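Local coordinates for protein tyrosine--tRNA ligase, mitochondrial (Emericella nidulans, PDB 5IHX) that probably catalyses the ATP-dependent attachment of tyrosine to its cognate mitochondrial tRNA, as a class I aminoacyl-tRNA synthetase, at residues L56-R59 with V60-K64; G144-I147 with E148-G151; M306-T309 with F310-Y313. One frame throughout, in Å; residues are numbered along the deposited sequence.

Contact 1. Residues L56-R59 with V60-K64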
loop_
_atom_site.group_PDB
_atom_site.type_symbol
_atom_site.label_atom_id
_atom_site.label_comp_id
_atom_site.label_asym_id
_atom_site.label_seq_id
_atom_site.Cartn_x
_atom_site.Cartn_y
_atom_site.Cartn_z
ATOM N N LEU A 56 30.638 12.587 8.088
ATOM C CA LEU A 56 30.202 12.470 6.702
ATOM C C LEU A 56 29.221 13.589 6.356
ATOM O O LEU A 56 29.302 14.177 5.281
ATOM C CB LEU A 56 29.564 11.106 6.443
ATOM C CG LEU A 56 29.002 10.900 5.034
ATOM C CD1 LEU A 56 30.064 11.171 3.974
ATOM C CD2 LEU A 56 28.437 9.498 4.878
ATOM N N LEU A 57 28.303 13.879 7.274
ATOM C CA LEU A 57 27.344 14.965 7.084
ATOM C C LEU A 57 28.090 16.271 6.857
ATOM O O LEU A 57 27.780 17.031 5.940
ATOM C CB LEU A 57 26.416 15.088 8.293
ATOM C CG LEU A 57 25.255 16.080 8.158
ATOM C CD1 LEU A 57 24.226 15.593 7.152
ATOM C CD2 LEU A 57 24.607 16.330 9.510
ATOM N N HIS A 58 29.079 16.520 7.708
ATOM C CA HIS A 58 29.961 17.670 7.559
ATOM C C HIS A 58 30.640 17.690 6.191
ATOM O O HIS A 58 30.683 18.734 5.536
ATOM C CB HIS A 58 30.995 17.685 8.687
ATOM C CG HIS A 58 32.121 18.644 8.468
ATOM N ND1 HIS A 58 32.014 19.993 8.733
ATOM C CD2 HIS A 58 33.395 18.443 8.054
ATOM C CE1 HIS A 58 33.164 20.586 8.460
ATOM N NE2 HIS A 58 34.018 19.664 8.049
ATOM N N ARG A 59 31.174 16.552 5.756
ATOM C CA ARG A 59 31.849 16.500 4.460
ATOM C C ARG A 59 30.873 16.772 3.317
ATOM O O ARG A 59 31.207 17.475 2.364
ATOM C CB ARG A 59 32.530 15.150 4.221
ATOM C CG ARG A 59 33.947 15.055 4.770
ATOM C CD ARG A 59 34.757 13.971 4.065
ATOM N NE ARG A 59 34.269 12.614 4.304
ATOM C CZ ARG A 59 34.196 11.667 3.368
ATOM N NH1 ARG A 59 34.580 11.912 2.118
ATOM N NH2 ARG A 59 33.738 10.462 3.680
ATOM N N VAL A 60 29.673 16.205 3.407
ATOM C CA VAL A 60 28.665 16.389 2.363
ATOM C C VAL A 60 28.351 17.868 2.157
ATOM O O VAL A 60 28.351 18.358 1.028
ATOM C CB VAL A 60 27.358 15.623 2.695
ATOM C CG1 VAL A 60 26.208 16.070 1.786
ATOM C CG2 VAL A 60 27.566 14.125 2.564
ATOM N N PHE A 61 28.089 18.579 3.251
ATOM C CA PHE A 61 27.732 19.991 3.170
ATOM C C PHE A 61 28.925 20.859 2.789
ATOM O O PHE A 61 28.761 21.910 2.172
ATOM C CB PHE A 61 27.140 20.470 4.495
ATOM C CG PHE A 61 25.673 20.184 4.636
ATOM C CD1 PHE A 61 24.745 20.900 3.898
ATOM C CD2 PHE A 61 25.220 19.204 5.502
ATOM C CE1 PHE A 61 23.393 20.643 4.019
ATOM C CE2 PHE A 61 23.866 18.945 5.632
ATOM C CZ PHE A 61 22.952 19.665 4.889
ATOM N N THR A 62 30.123 20.429 3.165
ATOM C CA THR A 62 31.329 21.157 2.793
ATOM C C THR A 62 31.536 21.091 1.284
ATOM O O THR A 62 31.784 22.108 0.639
ATOM C CB THR A 62 32.575 20.598 3.509
ATOM O OG1 THR A 62 32.422 20.738 4.926
ATOM C CG2 THR A 62 33.838 21.336 3.065
ATOM N N GLU A 63 31.428 19.887 0.729
ATOM C CA GLU A 63 31.744 19.653 -0.678
ATOM C C GLU A 63 30.608 19.999 -1.640
ATOM O O GLU A 63 30.862 20.367 -2.787
ATOM C CB GLU A 63 32.144 18.189 -0.883
ATOM C CG GLU A 63 33.351 17.754 -0.066
ATOM C CD GLU A 63 34.602 18.543 -0.404
ATOM O OE1 GLU A 63 34.667 19.120 -1.509
ATOM O OE2 GLU A 63 35.521 18.590 0.440
ATOM N N LYS A 64 29.365 19.885 -1.180
ATOM C CA LYS A 64 28.209 20.010 -2.068
ATOM C C LYS A 64 27.138 20.961 -1.545
ATOM O O LYS A 64 26.823 20.973 -0.355
ATOM C CB LYS A 64 27.581 18.636 -2.306
ATOM C CG LYS A 64 28.509 17.611 -2.937
ATOM C CD LYS A 64 27.866 16.228 -2.965
ATOM C CE LYS A 64 26.642 16.185 -3.869
ATOM N NZ LYS A 64 26.051 14.820 -3.933
#
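Val60, Phe61 and Glu63 send their backbone N-H groups back to the carbonyls of Leu56, Leu57 and Arg59, the i to i+4 pattern of an alpha helix. This is the C-terminal part of helix 54-63, and Lys64 is the first residue to leave helical geometry. In the chain it leads into strand 68-72, one of the parallel strands of the class I synthetase sheet.

His58 O is gripped twice by one residue. Thr62 N donates to His58 O at 3.0 Å, and Thr62 OG1 donates to the same oxygen at 2.7 Å. The two donors come from opposite faces of the carbonyl plane. The hydroxyl can fold back because OG1 lies anti to its own carbonyl carbon (chi1 -62°). It then sits over one face of the His58 imidazole, nearer the rim than the centre.

Leu57 and Phe61 lie side by side and point the same way. Leu57 CD1 meets Phe61 CE2 at 3.7 Å. Val38 of helix 37-44 touches both side chains, and Phe37 meets the Phe61 ring. On another side of the helix, Leu56 CD1 approaches Val60 CG2 at 4.1 Å. Glu63 forms a salt bridge with Lys30 of helix 16-30. Its first side-chain carbons lie close to the preceding turn, with Glu63 CG 3.3 Å from Arg59 O.

Contact 2. Residues G144-I147 with E148-G151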
loop_
_atom_site.group_PDB
_atom_site.type_symbol
_atom_site.label_atom_id
_atom_site.label_comp_id
_atom_site.label_asym_id
_atom_site.label_seq_id
_atom_site.Cartn_x
_atom_site.Cartn_y
_atom_site.Cartn_z
ATOM N N GLY A 144 7.921 31.167 4.682
ATOM C CA GLY A 144 8.981 31.247 3.693
ATOM C C GLY A 144 9.378 32.679 3.383
ATOM O O GLY A 144 10.562 33.006 3.313
ATOM N N ALA A 145 8.383 33.538 3.192
ATOM C CA ALA A 145 8.634 34.946 2.910
ATOM C C ALA A 145 9.206 35.649 4.141
ATOM O O ALA A 145 10.090 36.499 4.028
ATOM C CB ALA A 145 7.357 35.630 2.453
ATOM N N SER A 146 8.706 35.285 5.315
ATOM C CA SER A 146 9.197 35.858 6.562
ATOM C C SER A 146 10.668 35.525 6.800
ATOM O O SER A 146 11.430 36.356 7.293
ATOM C CB SER A 146 8.367 35.367 7.740
ATOM O OG SER A 146 7.032 35.829 7.671
ATOM N N ILE A 147 11.058 34.302 6.463
ATOM C CA ILE A 147 12.443 33.877 6.609
ATOM C C ILE A 147 13.368 34.758 5.775
ATOM O O ILE A 147 14.445 35.149 6.228
ATOM C CB ILE A 147 12.611 32.393 6.210
ATOM C CG1 ILE A 147 12.066 31.496 7.321
ATOM C CG2 ILE A 147 14.079 32.055 5.931
ATOM C CD1 ILE A 147 11.913 30.036 6.927
ATOM N N GLU A 148 12.941 35.072 4.558
ATOM C CA GLU A 148 13.728 35.926 3.678
ATOM C C GLU A 148 13.834 37.333 4.266
ATOM O O GLU A 148 14.916 37.915 4.305
ATOM C CB GLU A 148 13.110 35.974 2.278
ATOM C CG GLU A 148 13.855 36.878 1.303
ATOM C CD GLU A 148 13.295 36.812 -0.107
ATOM O OE1 GLU A 148 12.609 35.819 -0.433
ATOM O OE2 GLU A 148 13.545 37.753 -0.889
ATOM N N ARG A 149 12.704 37.869 4.723
ATOM C CA ARG A 149 12.672 39.190 5.340
ATOM C C ARG A 149 13.545 39.220 6.598
ATOM O O ARG A 149 14.331 40.143 6.798
ATOM C CB ARG A 149 11.232 39.589 5.687
ATOM C CG ARG A 149 11.122 40.728 6.704
ATOM C CD ARG A 149 9.675 41.085 7.006
ATOM N NE ARG A 149 8.924 39.948 7.533
ATOM C CZ ARG A 149 9.078 39.449 8.756
ATOM N NH1 ARG A 149 9.970 39.975 9.587
ATOM N NH2 ARG A 149 8.349 38.414 9.150
ATOM N N TYR A 150 13.385 38.216 7.452
ATOM C CA TYR A 150 14.140 38.138 8.699
ATOM C C TYR A 150 15.635 37.971 8.430
ATOM O O TYR A 150 16.468 38.528 9.142
ATOM C CB TYR A 150 13.611 36.987 9.556
ATOM C CG TYR A 150 14.243 36.878 10.923
ATOM C CD1 TYR A 150 14.017 37.845 11.891
ATOM C CD2 TYR A 150 15.041 35.792 11.257
ATOM C CE1 TYR A 150 14.582 37.746 13.148
ATOM C CE2 TYR A 150 15.612 35.680 12.514
ATOM C CZ TYR A 150 15.376 36.657 13.457
ATOM O OH TYR A 150 15.948 36.549 14.703
ATOM N N GLY A 151 15.969 37.209 7.394
ATOM C CA GLY A 151 17.352 37.052 6.983
ATOM C C GLY A 151 17.945 38.379 6.544
ATOM O O GLY A 151 19.091 38.694 6.863
#
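Ser146 O accepts the shortest hydrogen bond of this contact, from Tyr150 N at 2.7 Å with an N-H...O angle of 164°. The bond belongs to a regular alpha-helical turn near the C-terminal end of the long helix 126-153. Arg149 N bonds to Ala145 O, and Gly151 N bonds to Ile147 O at 2.8 Å. The bond from Glu148 N to Gly144 O is weak, at 3.4 Å.

The Arg149 side chain bends back over this turn. CG starts anti to the backbone N, and the chain then kinks at chi3 (59°). The kink brings one face of the guanidinium over Ser146 O, which lies 4.1 Å from the plane and over its centre. Arg149 NH2 also comes alongside the serine side chain, 3.4 Å from Ser146 CB and 3.3 Å from Ser146 OG. The hydroxyl has a backbone partner one turn earlier, Lys142 O. Arg149 itself is held by the carbonyls of Glu365 and Leu366, through NH1 and NH2 respectively.

Glu148 is extended and forms salt bridges through OE1 with Arg158 and Arg164. Tyr150 OH bonds to Glu362 and to the backbone N of Phe333. Ile147 packs on Ala91 and Tyr94 of helix 84-95.

The polar ends of Glu148, Arg149 and Tyr150 thus find partners beyond the helix. Carbonyl oxygens of helix 354-368 hold the two terminal nitrogens of Arg149, which would fix the guanidinium's rotation. Two arginines at Glu148 OE1 would probably favour its charged form. Together these bonds join helix 126-153 to helix 354-368 and to strand 164-168.

Contact 3. Residues M306-T309 with F310-Y313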
loop_
_atom_site.group_PDB
_atom_site.type_symbol
_atom_site.label_atom_id
_atom_site.label_comp_id
_atom_site.label_asym_id
_atom_site.label_seq_id
_atom_site.Cartn_x
_atom_site.Cartn_y
_atom_site.Cartn_z
ATOM N N MET A 306 -5.046 32.374 16.527
ATOM C CA MET A 306 -5.151 31.314 17.531
ATOM C C MET A 306 -4.337 31.661 18.773
ATOM O O MET A 306 -4.794 31.476 19.904
ATOM C CB MET A 306 -4.685 29.983 16.943
ATOM C CG MET A 306 -5.539 29.519 15.767
ATOM S SD MET A 306 -4.933 28.006 14.998
ATOM C CE MET A 306 -5.205 26.824 16.316
ATOM N N THR A 307 -3.129 32.170 18.551
ATOM C CA THR A 307 -2.282 32.670 19.628
ATOM C C THR A 307 -1.840 34.085 19.275
ATOM O O THR A 307 -1.078 34.288 18.331
ATOM C CB THR A 307 -1.044 31.769 19.859
ATOM O OG1 THR A 307 -1.461 30.477 20.315
ATOM C CG2 THR A 307 -0.098 32.383 20.890
ATOM N N SER A 308 -2.328 35.060 20.035
ATOM C CA SER A 308 -2.025 36.460 19.762
ATOM C C SER A 308 -0.526 36.714 19.823
ATOM O O SER A 308 0.215 35.979 20.473
ATOM C CB SER A 308 -2.742 37.377 20.751
ATOM O OG SER A 308 -2.129 37.310 22.026
ATOM N N THR A 309 -0.093 37.762 19.134
ATOM C CA THR A 309 1.309 38.147 19.117
ATOM C C THR A 309 1.797 38.474 20.527
ATOM O O THR A 309 2.944 38.202 20.878
ATOM C CB THR A 309 1.533 39.363 18.205
ATOM O OG1 THR A 309 0.736 40.463 18.667
ATOM C CG2 THR A 309 1.144 39.031 16.773
ATOM N N PHE A 310 0.910 39.050 21.329
ATOM C CA PHE A 310 1.232 39.419 22.699
ATOM C C PHE A 310 1.540 38.177 23.527
ATOM O O PHE A 310 2.493 38.143 24.304
ATOM C CB PHE A 310 0.067 40.197 23.321
ATOM C CG PHE A 310 0.347 40.709 24.704
ATOM C CD1 PHE A 310 -0.159 40.056 25.815
ATOM C CD2 PHE A 310 1.130 41.837 24.893
ATOM C CE1 PHE A 310 0.100 40.525 27.090
ATOM C CE2 PHE A 310 1.392 42.310 26.166
ATOM C CZ PHE A 310 0.878 41.653 27.264
ATOM N N GLU A 311 0.714 37.155 23.347
ATOM C CA GLU A 311 0.851 35.895 24.066
ATOM C C GLU A 311 2.048 35.067 23.602
ATOM O O GLU A 311 2.656 34.348 24.394
ATOM C CB GLU A 311 -0.439 35.103 23.918
ATOM C CG GLU A 311 -1.556 35.660 24.775
ATOM C CD GLU A 311 -2.936 35.422 24.189
ATOM O OE1 GLU A 311 -3.082 35.565 22.959
ATOM O OE2 GLU A 311 -3.863 35.061 24.945
ATOM N N LEU A 312 2.393 35.174 22.324
ATOM C CA LEU A 312 3.580 34.503 21.811
ATOM C C LEU A 312 4.795 35.158 22.449
ATOM O O LEU A 312 5.765 34.494 22.814
ATOM C CB LEU A 312 3.651 34.589 20.285
ATOM C CG LEU A 312 4.759 33.818 19.548
ATOM C CD1 LEU A 312 5.182 32.553 20.279
ATOM C CD2 LEU A 312 4.310 33.461 18.144
ATOM N N TYR A 313 4.723 36.474 22.600
ATOM C CA TYR A 313 5.786 37.226 23.246
ATOM C C TYR A 313 5.921 36.787 24.700
ATOM O O TYR A 313 7.024 36.521 25.173
ATOM C CB TYR A 313 5.511 38.726 23.162
ATOM C CG TYR A 313 6.684 39.585 23.563
ATOM C CD1 TYR A 313 6.822 40.046 24.866
ATOM C CD2 TYR A 313 7.654 39.939 22.638
ATOM C CE1 TYR A 313 7.895 40.838 25.234
ATOM C CE2 TYR A 313 8.731 40.725 22.995
ATOM C CZ TYR A 313 8.849 41.171 24.297
ATOM O OH TYR A 313 9.918 41.960 24.664
#
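Ser308 and Glu311 form a capping box at the start of helix 309-317. Ser308 is the N-cap, and its side chain accepts from Glu311 N. The glutamate can be followed outward from the helix. Glu311 CB lies 3.6 Å from Ser308 O and close to the serine hydroxyl. It also meets the methyl of Thr307, with Glu311 CB 4.1 Å from Thr307 CG2. Glu311 CG lies anti to its own carbonyl carbon (chi1 -75°), which carries the chain back past Ser308 OG. The carboxylate ends near the backbone N of Ser308. A weak bond runs from Ser308 N to Glu311 OE1 at 3.1 Å, with an N-H...O angle of 134°. The position of this oxygen is doubtful. The side chain is poorly ordered, and OE1 is modelled too close to the serine hydroxyl.

The return half of the box is the bond from Glu311 N to Ser308 OG, also 3.1 Å. It carries the same doubt about the place of OG. Ser308 OG stands between its own N and carbonyl carbon (chi1 73°), facing the first turn. It offers an acceptor to a first-turn N-H, as an N-cap side chain does.

Regular helix bonding follows at once. Leu312 N bonds to Ser308 O at 3.0 Å. Thr309 and Tyr313 face the C-terminal helices. Thr309 OG1 bonds to Glu372, and Tyr313 OH bonds to His357 ND1. Val376 of helix 370-383 touches both residues. Thr307 OG1 bonds to the backbone N of Trp301, in the loop before the helix. The next helical bond joins Tyr313 N to Thr309 O at 3.0 Å.

Overall arrangement
From the N terminus, contact 1 comes first, in helix 54-63, which packs on the N-terminal helices and on strand 277-280. Contact 2 follows in helix 126-153, whose chain next forms strand 164-168, an outermost strand of the sheet within this chain. Contact 3 comes last, where the chain enters helix 309-317. Each contact is local and closes helical turns; none closes a long loop. They run in series, without nesting or crossing. Contacts 2 and 3 have centres about 19 Å apart and share helix 354-368 as a neighbour. Contact 1 lies about 39 Å from contact 3, centre to centre, across the centre of the chain.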